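PDB 3TDQ: PilY2 protein from Pseudomonas aeruginosa, which probably takes part in the assembly of type 4 fimbriae (pili), as a small secreted or exported protein made with a signal sequence. Local coordinates for the interface of chains A and B. Residues are numbered along the deposited sequence; one frame, centred on the assembly and turned at random. Chains: chain A/B, PilY2 protein.

Contact 1: the interface of chains A and B. Residues chain A 8, 38, 56, 68; chain B 38, 70-71, 73.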
ATOM      1  N   GLU A   8      -9.393   9.038   0.742  1.00 28.45           N
ATOM      2  CA  GLU A   8      -8.635   8.021   0.045  1.00 28.55           C
ATOM      3  C   GLU A   8      -8.843   8.205  -1.449  1.00 32.81           C
ATOM      4  O   GLU A   8      -9.939   8.545  -1.889  1.00 33.44           O
ATOM      5  CB  GLU A   8      -9.049   6.605   0.489  1.00 30.71           C
ATOM      6  CG  GLU A   8      -8.307   5.502  -0.250  1.00 44.36           C
ATOM      7  CD  GLU A   8      -8.519   4.110   0.306  1.00 61.61           C
ATOM      8  OE1 GLU A   8      -9.684   3.721   0.549  1.00 51.75           O
ATOM      9  OE2 GLU A   8      -7.505   3.415   0.531  1.00 52.98           O
ATOM     10  N   ARG A  38       7.647   4.733   4.739  1.00 28.08           N
ATOM     11  CA  ARG A  38       7.433   3.343   4.374  1.00 29.72           C
ATOM     12  C   ARG A  38       8.824   2.698   4.301  1.00 35.96           C
ATOM     13  O   ARG A  38       9.720   3.228   3.633  1.00 34.22           O
ATOM     14  CB  ARG A  38       6.655   3.259   3.037  1.00 31.07           C
ATOM     15  CG  ARG A  38       5.891   1.960   2.785  1.00 42.00           C
ATOM     16  CD  ARG A  38       4.923   2.096   1.580  1.00 54.96           C
ATOM     17  NE  ARG A  38       3.657   1.386   1.807  1.00 39.54           N
ATOM     18  CZ  ARG A  38       2.579   1.947   2.329  1.00 50.49           C
ATOM     19  NH1 ARG A  38       2.558   3.249   2.585  1.00 34.22           N
ATOM     20  NH2 ARG A  38       1.505   1.220   2.579  1.00 49.61           N
ATOM     21  N   SER A  56      -4.027   7.607   1.102  1.00 25.70           N
ATOM     22  CA  SER A  56      -5.046   8.003   2.066  1.00 26.25           C
ATOM     23  C   SER A  56      -4.453   9.011   3.017  1.00 29.35           C
ATOM     24  O   SER A  56      -3.230   9.126   3.111  1.00 27.90           O
ATOM     25  CB  SER A  56      -5.605   6.789   2.813  1.00 29.37           C
ATOM     26  OG  SER A  56      -4.588   6.072   3.487  1.00 34.18           O
ATOM     27  N   ASP A  68      -0.433   7.907   4.090  1.00 24.89           N
ATOM     28  CA  ASP A  68      -0.172   6.537   3.612  1.00 24.81           C
ATOM     29  C   ASP A  68      -0.216   6.515   2.094  1.00 28.78           C
ATOM     30  O   ASP A  68      -1.219   6.935   1.509  1.00 27.63           O
ATOM     31  CB  ASP A  68      -1.229   5.553   4.201  1.00 27.02           C
ATOM     32  CG  ASP A  68      -0.908   4.064   4.045  1.00 39.32           C
ATOM     33  OD1 ASP A  68       0.178   3.738   3.530  1.00 41.64           O
ATOM     34  OD2 ASP A  68      -1.739   3.229   4.463  1.00 40.82           O
TER
ATOM     35  N   ARG B  38       5.282   0.621   7.906  1.00 32.34           N
ATOM     36  CA  ARG B  38       4.661   1.864   7.484  1.00 33.56           C
ATOM     37  C   ARG B  38       4.503   2.709   8.734  1.00 36.91           C
ATOM     38  O   ARG B  38       4.035   2.194   9.754  1.00 35.74           O
ATOM     39  CB  ARG B  38       3.322   1.572   6.787  1.00 37.97           C
ATOM     40  CG  ARG B  38       2.481   2.801   6.529  1.00 57.06           C
ATOM     41  CD  ARG B  38       1.012   2.461   6.482  1.00 72.36           C
ATOM     42  NE  ARG B  38       0.344   2.681   7.764  1.00 83.30           N
ATOM     43  CZ  ARG B  38      -0.233   3.823   8.119  1.00 98.98           C
ATOM     44  NH1 ARG B  38      -0.204   4.870   7.305  1.00 87.77           N
ATOM     45  NH2 ARG B  38      -0.833   3.932   9.294  1.00 89.47           N
ATOM     46  N   TYR B  70      -0.456  -2.276   1.309  1.00 24.46           N
ATOM     47  CA  TYR B  70      -1.335  -1.138   1.554  1.00 24.61           C
ATOM     48  C   TYR B  70      -2.754  -1.618   1.855  1.00 29.71           C
ATOM     49  O   TYR B  70      -3.293  -2.427   1.112  1.00 28.21           O
ATOM     50  CB  TYR B  70      -1.320  -0.194   0.330  1.00 25.17           C
ATOM     51  CG  TYR B  70      -2.301   0.966   0.401  1.00 25.59           C
ATOM     52  CD1 TYR B  70      -1.946   2.174   1.005  1.00 26.92           C
ATOM     53  CD2 TYR B  70      -3.554   0.881  -0.194  1.00 25.35           C
ATOM     54  CE1 TYR B  70      -2.842   3.243   1.075  1.00 26.66           C
ATOM     55  CE2 TYR B  70      -4.462   1.948  -0.133  1.00 27.18           C
ATOM     56  CZ  TYR B  70      -4.096   3.123   0.504  1.00 31.40           C
ATOM     57  OH  TYR B  70      -4.973   4.165   0.571  1.00 30.61           O
ATOM     58  N   ILE B  71      -3.363  -1.097   2.936  1.00 28.41           N
ATOM     59  CA  ILE B  71      -4.736  -1.447   3.292  1.00 29.29           C
ATOM     60  C   ILE B  71      -5.663  -0.412   2.679  1.00 35.13           C
ATOM     61  O   ILE B  71      -5.503   0.787   2.940  1.00 34.69           O
ATOM     62  CB  ILE B  71      -4.942  -1.585   4.827  1.00 33.09           C
ATOM     63  CG1 ILE B  71      -4.022  -2.682   5.440  1.00 31.37           C
ATOM     64  CG2 ILE B  71      -6.422  -1.835   5.172  1.00 35.09           C
ATOM     65  CD1 ILE B  71      -3.765  -2.485   6.979  1.00 38.19           C
ATOM     66  N   LYS B  73      -8.667   1.670   2.644  1.00 44.92           N
ATOM     67  CA  LYS B  73      -9.437   2.128   3.809  1.00 48.33           C
ATOM     68  C   LYS B  73     -10.964   2.029   3.640  1.00 59.11           C
ATOM     69  O   LYS B  73     -11.638   1.593   4.583  1.00 60.56           O
ATOM     70  CB  LYS B  73      -9.033   3.563   4.215  1.00 51.84           C
ATOM     71  CG  LYS B  73      -7.506   3.828   4.234  1.00 47.96           C
ATOM     72  CD  LYS B  73      -6.731   2.986   5.252  1.00 46.63           C
ATOM     73  CE  LYS B  73      -5.260   3.355   5.367  1.00 47.05           C
ATOM     74  NZ  LYS B  73      -4.493   3.159   4.088  1.00 39.45           N
TER
HETATM   75  O   HOH W   1      -1.663   0.636   4.549  1.00 34.64           O
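A:Glu8, A:Ser56 and A:Asp68 lie on neighbouring strands of chain A (6-17, 52-58 and 65-71), all in extended backbone conformation, and face the end of strand 65-71 and the first helical turn of chain B, where B:Lys73 has helical torsions. The patch shows how a few polar groups brought together at a two-fold interface can be paired across it. A:Glu8 and B:Tyr70 reach towards each other from opposite directions, their carboxylate and ring planes 49° apart. The phenol OH of B:Tyr70 gives its hydrogen to the anti lone pair of A:Glu8 OE2 at 2.6 Å, while the backbone N of B:Lys73 bonds to OE2 from the syn side, somewhat out of the carboxylate plane, at 3.0 Å. Two donors thus fix this carboxylate beside a helix start, which may stabilise its negative charge. CG of A:Glu8 stands anti to the backbone N (chi1 178°), and the extended chain carries the carboxylate across to chain B. The side chain of B:Lys73 bends back, and its ammonium NZ donates to A:Asp68 OD2 at 2.8 Å, to A:Ser56 OG at 3.0 Å and to the carbonyl O of B:Ile71 in its own chain. The A:Asp68 bond is also a salt bridge, with NZ on the anti side, 33° out of the carboxylate plane. On the other oxygen, A:Arg38 NH1 holds A:Asp68 OD1 at 2.6 Å, in the guanidinium plane. Water 1 links A:Asp68 OD2 to the backbone N of B:Ile71. The side chain of B:Arg38 crosses that of A:Asp68 at about a right angle, but it is poorly ordered. Together these groups join chain A's sheet to the strand end and helix of chain B in the deposited dimer.

Contact 2: the interface of chains A and B. Residues chain A 37-40; chain B 35-39, 67.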
ATOM      1  N   VAL A  37       6.209   7.734   6.080  0.50 26.34           N
ATOM      2  CA  VAL A  37       7.365   6.867   5.904  0.50 26.33           C
ATOM      3  C   VAL A  37       6.935   5.407   5.653  0.50 30.11           C
ATOM      4  O   VAL A  37       5.994   4.912   6.269  0.50 28.39           O
ATOM      5  CB  VAL A  37       8.277   7.004   7.167  0.50 30.89           C
ATOM      6  CG1 VAL A  37       9.503   6.105   7.098  0.50 30.75           C
ATOM      7  CG2 VAL A  37       8.696   8.444   7.428  0.50 30.81           C
ATOM      8  N   ARG A  38       7.647   4.733   4.739  1.00 28.08           N
ATOM      9  CA  ARG A  38       7.433   3.343   4.374  1.00 29.72           C
ATOM     10  C   ARG A  38       8.824   2.698   4.301  1.00 35.96           C
ATOM     11  O   ARG A  38       9.720   3.228   3.633  1.00 34.22           O
ATOM     12  CB  ARG A  38       6.655   3.259   3.037  1.00 31.07           C
ATOM     13  CG  ARG A  38       5.891   1.960   2.785  1.00 42.00           C
ATOM     14  CD  ARG A  38       4.923   2.096   1.580  1.00 54.96           C
ATOM     15  NE  ARG A  38       3.657   1.386   1.807  1.00 39.54           N
ATOM     16  CZ  ARG A  38       2.579   1.947   2.329  1.00 50.49           C
ATOM     17  NH1 ARG A  38       2.558   3.249   2.585  1.00 34.22           N
ATOM     18  NH2 ARG A  38       1.505   1.220   2.579  1.00 49.61           N
ATOM     19  N   ASN A  39       9.032   1.626   5.073  1.00 35.09           N
ATOM     20  CA  ASN A  39      10.300   0.882   5.169  1.00 37.42           C
ATOM     21  C   ASN A  39      11.478   1.807   5.548  1.00 42.57           C
ATOM     22  O   ASN A  39      12.548   1.724   4.947  1.00 43.19           O
ATOM     23  CB  ASN A  39      10.576   0.065   3.890  1.00 40.39           C
ATOM     24  CG  ASN A  39       9.523  -1.003   3.641  1.00 61.94           C
ATOM     25  OD1 ASN A  39       8.832  -1.462   4.562  1.00 44.22           O
ATOM     26  ND2 ASN A  39       9.321  -1.374   2.380  1.00 59.18           N
ATOM     27  N   GLY A  40      11.245   2.667   6.545  1.00 38.23           N
ATOM     28  CA  GLY A  40      12.224   3.625   7.058  1.00 39.83           C
ATOM     29  C   GLY A  40      12.583   4.799   6.154  1.00 45.62           C
ATOM     30  O   GLY A  40      13.425   5.616   6.523  1.00 47.51           O
TER
ATOM     31  N   SER B  35       9.994  -6.394   9.075  1.00 28.84           N
ATOM     32  CA  SER B  35      10.687  -5.355   8.303  1.00 28.86           C
ATOM     33  C   SER B  35       9.754  -4.679   7.272  1.00 32.51           C
ATOM     34  O   SER B  35      10.104  -3.624   6.749  1.00 32.43           O
ATOM     35  CB  SER B  35      11.930  -5.924   7.622  1.00 33.90           C
ATOM     36  OG  SER B  35      11.579  -6.988   6.749  1.00 36.98           O
ATOM     37  N   THR B  36       8.559  -5.241   7.001  1.00 28.95           N
ATOM     38  CA  THR B  36       7.569  -4.588   6.119  1.00 27.66           C
ATOM     39  C   THR B  36       6.829  -3.607   7.060  1.00 31.39           C
ATOM     40  O   THR B  36       5.975  -4.032   7.862  1.00 28.41           O
ATOM     41  CB  THR B  36       6.720  -5.644   5.444  1.00 32.77           C
ATOM     42  OG1 THR B  36       7.589  -6.523   4.721  1.00 32.48           O
ATOM     43  CG2 THR B  36       5.727  -5.024   4.526  1.00 30.13           C
ATOM     44  N   VAL B  37       7.229  -2.310   7.002  1.00 29.84           N
ATOM     45  CA  VAL B  37       6.799  -1.276   7.949  0.50 30.27           C
ATOM     46  C   VAL B  37       6.243  -0.015   7.249  1.00 33.81           C
ATOM     47  O   VAL B  37       6.734   0.405   6.194  1.00 31.95           O
ATOM     48  CB  VAL B  37       8.019  -0.930   8.888  0.50 35.51           C
ATOM     49  CG1 VAL B  37       9.078  -0.067   8.223  0.50 36.06           C
ATOM     50  CG2 VAL B  37       7.594  -0.338  10.226  0.50 36.53           C
ATOM     51  N   ARG B  38       5.282   0.621   7.906  1.00 32.34           N
ATOM     52  CA  ARG B  38       4.661   1.864   7.484  1.00 33.56           C
ATOM     53  C   ARG B  38       4.503   2.709   8.734  1.00 36.91           C
ATOM     54  O   ARG B  38       4.035   2.194   9.754  1.00 35.74           O
ATOM     55  CB  ARG B  38       3.322   1.572   6.787  1.00 37.97           C
ATOM     56  CG  ARG B  38       2.481   2.801   6.529  1.00 57.06           C
ATOM     57  CD  ARG B  38       1.012   2.461   6.482  1.00 72.36           C
ATOM     58  NE  ARG B  38       0.344   2.681   7.764  1.00 83.30           N
ATOM     59  CZ  ARG B  38      -0.233   3.823   8.119  1.00 98.98           C
ATOM     60  NH1 ARG B  38      -0.204   4.870   7.305  1.00 87.77           N
ATOM     61  NH2 ARG B  38      -0.833   3.932   9.294  1.00 89.47           N
ATOM     62  N   ASN B  39       4.960   3.983   8.680  1.00 34.77           N
ATOM     63  CA  ASN B  39       4.911   4.957   9.774  1.00 37.45           C
ATOM     64  C   ASN B  39       5.383   4.343  11.112  1.00 43.65           C
ATOM     65  O   ASN B  39       4.746   4.517  12.159  1.00 44.29           O
ATOM     66  CB  ASN B  39       3.516   5.592   9.886  1.00 38.49           C
ATOM     67  CG  ASN B  39       3.149   6.456   8.698  1.00 55.91           C
ATOM     68  OD1 ASN B  39       3.983   6.837   7.865  1.00 39.38           O
ATOM     69  ND2 ASN B  39       1.880   6.786   8.587  1.00 53.20           N
ATOM     70  N   THR B  67       7.025  -7.366   0.781  1.00 25.97           N
ATOM     71  CA  THR B  67       7.914  -6.310   1.278  1.00 25.99           C
ATOM     72  C   THR B  67       7.215  -4.954   1.267  1.00 28.59           C
ATOM     73  O   THR B  67       7.776  -3.988   1.784  1.00 26.02           O
ATOM     74  CB  THR B  67       9.217  -6.264   0.456  1.00 31.32           C
ATOM     75  OG1 THR B  67       8.886  -5.991  -0.901  1.00 29.36           O
ATOM     76  CG2 THR B  67      10.028  -7.560   0.560  1.00 26.63           C
TER
HETATM   77  O   HOH W   2       3.266   5.614   5.396  1.00 32.91           O
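An antiparallel beta bridge between the short strands 37-38 of the two chains forms this contact, a worked example of pairing by backbone bonds that side-chain amides extend. A:Arg38 and B:Arg38 are the bridging pair, and the bonds fall on the residues either side of them. The backbone N of A:Asn39 donates to the carbonyl O of B:Val37 at 2.8 Å, and B:Asn39 N returns the same bond to A:Val37 O. Each asparagine then adds a second link through its amide oxygen. B:Val37 N bonds to A:Asn39 OD1 at 3.0 Å, and A:Val37 N meets B:Asn39 OD1 at the same length, the donor in each case standing nearly in line with the amide C=O (174°). CG of A:Asn39 lies anti to its carbonyl carbon (chi1 -63°), which turns the side chain back beside its own backbone N, so that N and OD1 together clasp the N-H and C=O of B:Val37. The other end of the A:Asn39 amide is used too: ND2 donates to the backbone O of B:Thr67 at 3.1 Å, with that oxygen 14° from the amide plane, and the two bonds together are consistent with the amide orientation as modelled. On the B:Asn39 side, water 2 bridges OD1 and the carbonyl O of A:Val37. An apolar contact adds to these bonds: the CG1 methyl of B:Val37 rests on the CA of A:Asn39 at 3.4 Å. Both asparagines take positive phi and psi, where the chain leaves strand 37-38 and turns towards strand 41-42. The bridge lies on strand 37-38, just before that turn, with A:Asn39 reaching on to strand 65-71 of chain B.

About 11 Å separates the C-alpha centres of contact 1 and contact 2, and A:Arg38 and B:Arg38 belong to both. Their backbones pair in contact 2 while the side chain of A:Arg38 extends to the acidic group of contact 1, which ties the two patches together. Strand 65-71 of chain B also serves both, through B:Thr67 near its start and B:Tyr70 and B:Ile71 near its end. Contact 2 relies mainly on backbone and amide bonds, contact 1 on charged and polar side chains. Two-fold symmetry repeats the arrangement with chains exchanged, consistent with a dimer, although the structure alone does not show that it forms in the cell.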